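Local coordinates for putative NADP oxidoreductase BF3122 (PDB 3D1L), which is of unknown precise function but probably acts as an NADP-dependent oxidoreductase, pairing a Rossmann-type nucleotide-binding domain with a helical 6-phosphogluconate-dehydrogenase-like C-terminal domain, at residues B[26-30]-B[50-55]; B[36-40]-B[61-66]; B[117-123]-B[138-144]. All coordinates share one frame; numbering follows the deposited sequence. Where two conformers were deposited one is given.

How the interactions relate
Followed from the N terminus, the chain enters interaction 1 at 26-30 on helix 20-31, supplies 36-40 of strand 35-40 to interaction 2, and closes interaction 1 at 50-55, tying together two helical parts that both pack on that strand. Interaction 2 closes only afterwards, at 61-66, binding the strand to the loop after strand 57-59, so the two cross along the chain. They also touch in space: Ile36 packs on Ala26 and Val54, and Val39 on Leu50. Interaction 3 follows in series, pairing the last parallel strand, 117-122, with antiparallel strand 139-143. Interactions 2 and 3 reach the same mixed sheet, their centres about 22 Å apart.

Interaction 1: residues B[26-30]-B[50-55]; sequences AKALY and LAQKVE
Tyr30 and Val54 make the closest backbone approach, their CA atoms 5.8 Å apart, where helix 20-31 meets the last part of helix 44-53 and the residues after it. Helix 20-31 follows the glycine-rich turn of a Rossmann-type motif, which probably serves the dinucleotide, and strand 35-40 lies between the two helices in the chain. Val54 is the central piece. Its CG1 branch leans on CB of Tyr30 and also meets CB of Ala26 at 4.1 Å, while Leu50 reaches the same Ala26 methyl through CD1. The Tyr30 ring is laid across the chain just past the helix: with CG anti to the backbone N (chi1 170°), one face receives the CA of Val54 in a CH-pi contact, 3.8 Å from the ring centroid. The aliphatic parts of Lys27 and Lys53 pass loosely beside each other; their amino groups stay 5.0 Å apart, NZ to NZ, and that of Lys27 forms a salt bridge with Glu131. Ile36 of strand 35-40 packs against Tyr30. The extended Glu55 brings its carboxylate, turned 83° from the ring plane, to the phenol, whose OH donates to OE1 at 2.5 Å from above the carboxylate plane.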
# COMPACT_ATOMS: atom_id res chain seq x y z
N ALA B 26 14.53 8.05 18.01
CA ALA B 26 14.91 9.20 18.86
C ALA B 26 13.72 10.01 19.32
O ALA B 26 13.65 10.38 20.47
CB ALA B 26 15.96 10.10 18.16
N LYS B 27 12.77 10.27 18.42
CA LYS B 27 11.57 11.04 18.78
C LYS B 27 10.71 10.35 19.86
O LYS B 27 10.25 10.99 20.79
CB LYS B 27 10.73 11.37 17.54
CG LYS B 27 11.35 12.48 16.66
CD LYS B 27 10.84 12.41 15.18
CE LYS B 27 9.46 13.00 14.99
NZ LYS B 27 9.08 13.16 13.55
N ALA B 28 10.54 9.03 19.73
CA ALA B 28 9.79 8.24 20.68
C ALA B 28 10.45 8.26 22.07
O ALA B 28 9.76 8.41 23.08
CB ALA B 28 9.60 6.83 20.17
N LEU B 29 11.78 8.13 22.12
CA LEU B 29 12.53 8.25 23.39
C LEU B 29 12.38 9.63 24.03
O LEU B 29 12.07 9.72 25.20
CB LEU B 29 14.00 7.93 23.18
CG LEU B 29 14.31 6.47 22.82
CD1 LEU B 29 15.70 6.37 22.14
CD2 LEU B 29 14.22 5.62 24.07
N TYR B 30 12.61 10.68 23.24
CA TYR B 30 12.41 12.10 23.63
C TYR B 30 11.00 12.42 24.16
O TYR B 30 10.84 13.12 25.17
CB TYR B 30 12.76 12.98 22.41
CG TYR B 30 12.41 14.43 22.52
CD1 TYR B 30 13.17 15.29 23.30
CD2 TYR B 30 11.33 14.95 21.81
CE1 TYR B 30 12.86 16.62 23.39
CE2 TYR B 30 11.01 16.28 21.89
CZ TYR B 30 11.78 17.12 22.68
OH TYR B 30 11.47 18.46 22.77
N LEU B 50 17.83 16.07 12.92
CA LEU B 50 17.42 15.23 14.05
C LEU B 50 17.67 15.88 15.42
O LEU B 50 16.84 15.77 16.31
CB LEU B 50 18.03 13.81 13.98
CG LEU B 50 17.60 12.89 15.14
CD1 LEU B 50 16.04 12.87 15.34
CD2 LEU B 50 18.14 11.49 14.91
N ALA B 51 18.81 16.52 15.60
CA ALA B 51 19.15 17.13 16.90
C ALA B 51 18.17 18.20 17.33
O ALA B 51 17.86 18.34 18.52
CB ALA B 51 20.56 17.68 16.88
N GLN B 52 17.67 18.97 16.37
CA GLN B 52 16.69 20.01 16.67
C GLN B 52 15.37 19.44 17.14
O GLN B 52 14.65 20.09 17.90
CB GLN B 52 16.36 20.78 15.43
CG GLN B 52 17.35 21.79 15.05
CD GLN B 52 16.90 22.49 13.80
OE1 GLN B 52 17.65 22.61 12.83
NE2 GLN B 52 15.62 22.92 13.79
N LYS B 53 15.03 18.25 16.64
CA LYS B 53 13.76 17.63 16.98
C LYS B 53 13.74 17.14 18.43
O LYS B 53 12.69 17.07 19.06
CB LYS B 53 13.43 16.49 16.02
CG LYS B 53 13.05 16.97 14.60
CD LYS B 53 13.17 15.83 13.59
CE LYS B 53 12.92 16.30 12.14
NZ LYS B 53 13.07 15.12 11.22
N VAL B 54 14.92 16.81 18.96
CA VAL B 54 15.00 16.10 20.24
C VAL B 54 15.87 16.87 21.19
O VAL B 54 16.39 16.31 22.18
CB VAL B 54 15.55 14.66 20.08
CG1 VAL B 54 14.59 13.80 19.22
CG2 VAL B 54 16.95 14.67 19.48
N GLU B 55 16.03 18.16 20.87
CA GLU B 55 16.79 19.13 21.66
C GLU B 55 18.16 18.65 22.06
O GLU B 55 18.51 18.74 23.23
CB GLU B 55 15.97 19.58 22.89
CG GLU B 55 14.71 20.33 22.50
CD GLU B 55 13.85 20.70 23.67
OE1 GLU B 55 13.06 19.84 24.15
OE2 GLU B 55 13.94 21.87 24.10

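Interaction 2: residues B[36-40]-B[61-66]; sequences IVQVY and DLAEVN
Asp61 opens the segment beside Tyr40, its backbone N lying 3.8 Å from CE1 at the ring edge. The Asp61 carboxylate turns back on its own chain, where OD1 accepts from the N of Ala63 in an Asx turn that starts the short 3-10 segment 62-64. Leu62 supplies the main apolar touch: its CD2 methyl sits over the centre of the Tyr40 ring, 3.6 Å from the centroid and 8° off the normal, a well-centred CH-pi contact. Tyr40 presents that face with CG anti to the backbone N (chi1 161°). Val65 sets CG2 against CB of Tyr40 at 4.1 Å and leaves its CA 3.1 Å from OE1 of Gln38. The same OE1 then accepts from the N of Asn66 at 2.9 Å, with the N-H coming from above the carbonyl plane, so the extended Gln38 side chain holds the loop backbone. Asn66 crosses Val37 CG2 at about a right angle, and its OD1 accepts a hydrogen bond from the N of Tyr68. In this Rossmann-type domain the loop lies over one side of strand 35-40, which itself runs between strands 12-16 and 57-59, while Leu84 of helix 78-89 packs on both Tyr40 and Leu62.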
# COMPACT_ATOMS: atom_id res chain seq x y z
N ILE B 36 18.37 12.59 25.17
CA ILE B 36 19.25 12.37 24.04
C ILE B 36 20.27 13.50 24.08
O ILE B 36 19.92 14.65 23.82
CB ILE B 36 18.45 12.31 22.71
CG1 ILE B 36 17.54 11.07 22.73
CG2 ILE B 36 19.38 12.21 21.53
CD1 ILE B 36 16.15 11.37 22.44
N VAL B 37 21.52 13.18 24.41
CA VAL B 37 22.49 14.25 24.64
C VAL B 37 23.05 14.80 23.33
O VAL B 37 23.27 16.02 23.23
CB VAL B 37 23.60 13.88 25.67
CG1 VAL B 37 22.96 13.43 26.98
CG2 VAL B 37 24.50 12.80 25.14
N GLN B 38 23.26 13.92 22.35
CA GLN B 38 23.69 14.35 21.03
C GLN B 38 23.51 13.29 19.97
O GLN B 38 23.33 12.10 20.25
CB GLN B 38 25.14 14.85 21.01
CG GLN B 38 26.13 13.76 21.08
CD GLN B 38 27.49 14.09 20.53
OE1 GLN B 38 28.26 13.19 20.31
NE2 GLN B 38 27.80 15.37 20.32
N VAL B 39 23.56 13.76 18.74
CA VAL B 39 23.34 12.95 17.57
C VAL B 39 24.59 13.10 16.72
O VAL B 39 25.08 14.21 16.52
CB VAL B 39 22.11 13.52 16.77
CG1 VAL B 39 21.97 12.89 15.37
CG2 VAL B 39 20.82 13.38 17.59
N TYR B 40 25.09 11.96 16.22
CA TYR B 40 26.14 11.95 15.22
C TYR B 40 25.54 11.52 13.87
O TYR B 40 24.72 10.60 13.80
CB TYR B 40 27.27 10.99 15.61
CG TYR B 40 28.10 10.62 14.42
CD1 TYR B 40 29.20 11.41 14.04
CD2 TYR B 40 27.75 9.53 13.61
CE1 TYR B 40 29.94 11.09 12.92
CE2 TYR B 40 28.47 9.22 12.47
CZ TYR B 40 29.57 10.01 12.14
OH TYR B 40 30.30 9.70 11.03
N ASP B 61 31.62 14.47 13.44
CA ASP B 61 32.97 14.00 13.69
C ASP B 61 32.93 13.11 14.89
O ASP B 61 32.59 13.58 15.99
CB ASP B 61 33.90 15.20 13.95
CG ASP B 61 35.36 14.80 14.18
OD1 ASP B 61 35.68 13.61 14.33
OD2 ASP B 61 36.21 15.71 14.24
N LEU B 62 33.27 11.84 14.70
CA LEU B 62 33.26 10.86 15.81
C LEU B 62 34.19 11.24 16.96
O LEU B 62 33.96 10.86 18.10
CB LEU B 62 33.63 9.47 15.30
CG LEU B 62 32.59 8.86 14.35
CD1 LEU B 62 33.13 7.66 13.60
CD2 LEU B 62 31.32 8.52 15.13
N ALA B 63 35.23 12.01 16.66
CA ALA B 63 36.16 12.45 17.69
C ALA B 63 35.49 13.43 18.65
O ALA B 63 35.94 13.62 19.77
CB ALA B 63 37.40 13.06 17.04
N GLU B 64 34.41 14.07 18.19
CA GLU B 64 33.64 15.01 19.01
C GLU B 64 32.49 14.35 19.77
O GLU B 64 31.75 15.02 20.49
CB GLU B 64 33.09 16.14 18.14
CG GLU B 64 34.01 17.33 17.92
CD GLU B 64 33.40 18.38 16.98
OE1 GLU B 64 32.20 18.27 16.64
OE2 GLU B 64 34.13 19.34 16.60
N VAL B 65 32.33 13.04 19.60
CA VAL B 65 31.20 12.30 20.19
C VAL B 65 31.29 12.26 21.72
O VAL B 65 32.34 11.93 22.27
CB VAL B 65 31.08 10.86 19.64
CG1 VAL B 65 30.25 9.95 20.57
CG2 VAL B 65 30.43 10.88 18.25
N ASN B 66 30.18 12.62 22.38
CA ASN B 66 30.08 12.68 23.83
C ASN B 66 30.40 11.31 24.43
O ASN B 66 29.70 10.34 24.15
CB ASN B 66 28.70 13.18 24.24
CG ASN B 66 28.51 13.24 25.74
OD1 ASN B 66 28.81 12.29 26.46
ND2 ASN B 66 27.98 14.37 26.22

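Interaction 3: residues B[117-123]-B[138-144]; sequences YGVFYPM and PFFIEAS
Phe120 and Phe139 meet edge to face, the edge of Phe139 directed at the face of Phe120, with CE1 of Phe139 over its centre, the centroids 4.9 Å apart and the planes at 56°. They project from one face of a strand pair in which 117-122, the last of the parallel Rossmann-type strands, runs antiparallel to 139-143. On the same face Pro122 lays CB over the Phe139 ring, 3.8 Å from its centroid, and Ile141 brings CD1 alongside Phe120 CD1 at 3.5 Å. Leu152 and Ile155 of helix 146-157 close over Phe120. The opposite face carries Tyr121 and Phe140, which point the same way and touch through their CD2 atoms at 3.6 Å. Met123, a selenomethionine in this crystal, makes an oblique Met-aromatic contact with Phe140, and its CE methyl reaches the ring edge because the chain bends at chi3 (62°). At the far end Ser144 CB rests centrally over the Tyr117 ring, its OG accepts from Tyr117 N at 3.2 Å, and its N donates to Tyr117 O. Backbone bonds pair Val119 with Glu142 and Tyr121 with Phe140 in both directions; beyond them Met123 N donates almost straight to Pro138 O at 2.9 Å. Leu209 of the second subunit packs on Met123, whose side chain lies about 4 Å from the bound 2-mercapto-propion aldehyde. The Phe120, Pro122, Phe139 and Ile141 face is apolar; the Tyr121 and Phe140 face is mixed, implying burial that relies on Ser168 and Arg171 to satisfy the Glu142 carboxylate.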
# COMPACT_ATOMS: atom_id res chain seq x y z
N TYR B 117 27.15 -4.66 25.41
CA TYR B 117 26.73 -4.50 24.03
C TYR B 117 25.46 -5.32 23.77
O TYR B 117 25.09 -6.16 24.59
CB TYR B 117 27.85 -4.89 23.07
CG TYR B 117 28.31 -6.33 23.18
CD1 TYR B 117 27.64 -7.35 22.51
CD2 TYR B 117 29.44 -6.66 23.94
CE1 TYR B 117 28.06 -8.67 22.60
CE2 TYR B 117 29.89 -7.98 24.03
CZ TYR B 117 29.18 -8.98 23.37
OH TYR B 117 29.60 -10.29 23.45
N GLY B 118 24.81 -5.07 22.65
CA GLY B 118 23.53 -5.70 22.36
C GLY B 118 22.92 -5.22 21.08
O GLY B 118 23.54 -4.47 20.33
N VAL B 119 21.70 -5.68 20.82
CA VAL B 119 20.95 -5.31 19.63
C VAL B 119 19.62 -4.79 20.14
O VAL B 119 19.02 -5.38 21.03
CB VAL B 119 20.74 -6.53 18.70
CG1 VAL B 119 19.89 -6.15 17.47
CG2 VAL B 119 22.07 -7.09 18.26
N PHE B 120 19.19 -3.67 19.59
CA PHE B 120 18.01 -2.94 20.03
C PHE B 120 17.20 -2.70 18.75
O PHE B 120 17.32 -1.63 18.14
CB PHE B 120 18.49 -1.62 20.61
CG PHE B 120 17.50 -0.89 21.48
CD1 PHE B 120 17.00 -1.47 22.64
CD2 PHE B 120 17.16 0.41 21.18
CE1 PHE B 120 16.12 -0.78 23.46
CE2 PHE B 120 16.28 1.13 22.01
CZ PHE B 120 15.77 0.54 23.16
N TYR B 121 16.40 -3.70 18.33
CA TYR B 121 15.82 -3.73 16.96
C TYR B 121 14.30 -3.49 16.89
O TYR B 121 13.53 -4.41 17.13
CB TYR B 121 16.14 -5.09 16.32
CG TYR B 121 15.56 -5.32 14.92
CD1 TYR B 121 15.79 -4.41 13.86
CD2 TYR B 121 14.86 -6.49 14.64
CE1 TYR B 121 15.27 -4.65 12.59
CE2 TYR B 121 14.36 -6.75 13.37
CZ TYR B 121 14.56 -5.84 12.36
OH TYR B 121 14.05 -6.14 11.13
N PRO B 122 13.86 -2.26 16.62
CA PRO B 122 12.44 -2.06 16.37
C PRO B 122 12.11 -2.34 14.90
O PRO B 122 12.66 -1.68 14.03
CB PRO B 122 12.22 -0.58 16.71
CG PRO B 122 13.55 0.10 16.45
CD PRO B 122 14.63 -0.99 16.57
N MSE B 123 11.24 -3.32 14.64
CA MSE B 123 10.97 -3.80 13.28
C MSE B 123 9.70 -3.13 12.79
O MSE B 123 8.60 -3.40 13.25
CB MSE B 123 10.78 -5.32 13.29
CG MSE B 123 10.80 -5.98 11.92
SE MSE B 123 10.58 -7.91 12.04
CE MSE B 123 8.82 -7.90 12.84
N PRO B 138 6.91 -4.29 17.08
CA PRO B 138 7.75 -5.37 17.62
C PRO B 138 9.20 -4.89 17.84
O PRO B 138 9.87 -4.44 16.90
CB PRO B 138 7.70 -6.45 16.53
CG PRO B 138 6.50 -6.12 15.69
CD PRO B 138 6.29 -4.65 15.79
N PHE B 139 9.67 -4.98 19.08
CA PHE B 139 11.01 -4.52 19.45
C PHE B 139 11.80 -5.75 19.91
O PHE B 139 11.49 -6.31 20.96
CB PHE B 139 10.87 -3.58 20.63
CG PHE B 139 11.59 -2.29 20.51
CD1 PHE B 139 12.98 -2.25 20.48
CD2 PHE B 139 10.88 -1.11 20.49
CE1 PHE B 139 13.63 -1.04 20.41
CE2 PHE B 139 11.52 0.11 20.43
CZ PHE B 139 12.88 0.16 20.39
N PHE B 140 12.82 -6.17 19.16
CA PHE B 140 13.63 -7.34 19.52
C PHE B 140 14.95 -6.97 20.16
O PHE B 140 15.67 -6.08 19.67
CB PHE B 140 13.84 -8.22 18.31
CG PHE B 140 12.56 -8.56 17.62
CD1 PHE B 140 11.81 -9.65 18.05
CD2 PHE B 140 12.08 -7.75 16.60
CE1 PHE B 140 10.62 -9.96 17.44
CE2 PHE B 140 10.88 -8.05 16.00
CZ PHE B 140 10.15 -9.15 16.42
N ILE B 141 15.25 -7.66 21.27
CA ILE B 141 16.36 -7.31 22.17
C ILE B 141 17.27 -8.51 22.33
O ILE B 141 16.81 -9.63 22.56
CB ILE B 141 15.87 -6.89 23.58
CG1 ILE B 141 14.96 -5.64 23.55
CG2 ILE B 141 17.06 -6.70 24.59
CD1 ILE B 141 15.38 -4.54 22.69
N GLU B 142 18.56 -8.24 22.20
CA GLU B 142 19.62 -9.18 22.54
C GLU B 142 20.67 -8.34 23.27
O GLU B 142 20.81 -7.14 22.98
CB GLU B 142 20.20 -9.77 21.24
CG GLU B 142 20.66 -11.21 21.33
CD GLU B 142 21.37 -11.65 20.06
OE1 GLU B 142 21.35 -10.87 19.08
OE2 GLU B 142 21.94 -12.77 20.03
N ALA B 143 21.37 -8.92 24.26
CA ALA B 143 22.49 -8.23 24.92
C ALA B 143 23.53 -9.21 25.46
O ALA B 143 23.27 -10.39 25.61
CB ALA B 143 22.00 -7.29 26.01
N SER B 144 24.72 -8.68 25.74
CA SER B 144 25.88 -9.43 26.26
C SER B 144 25.69 -10.04 27.66
O SER B 144 26.47 -10.90 28.06
CB SER B 144 27.11 -8.54 26.31
OG SER B 144 26.79 -7.36 27.03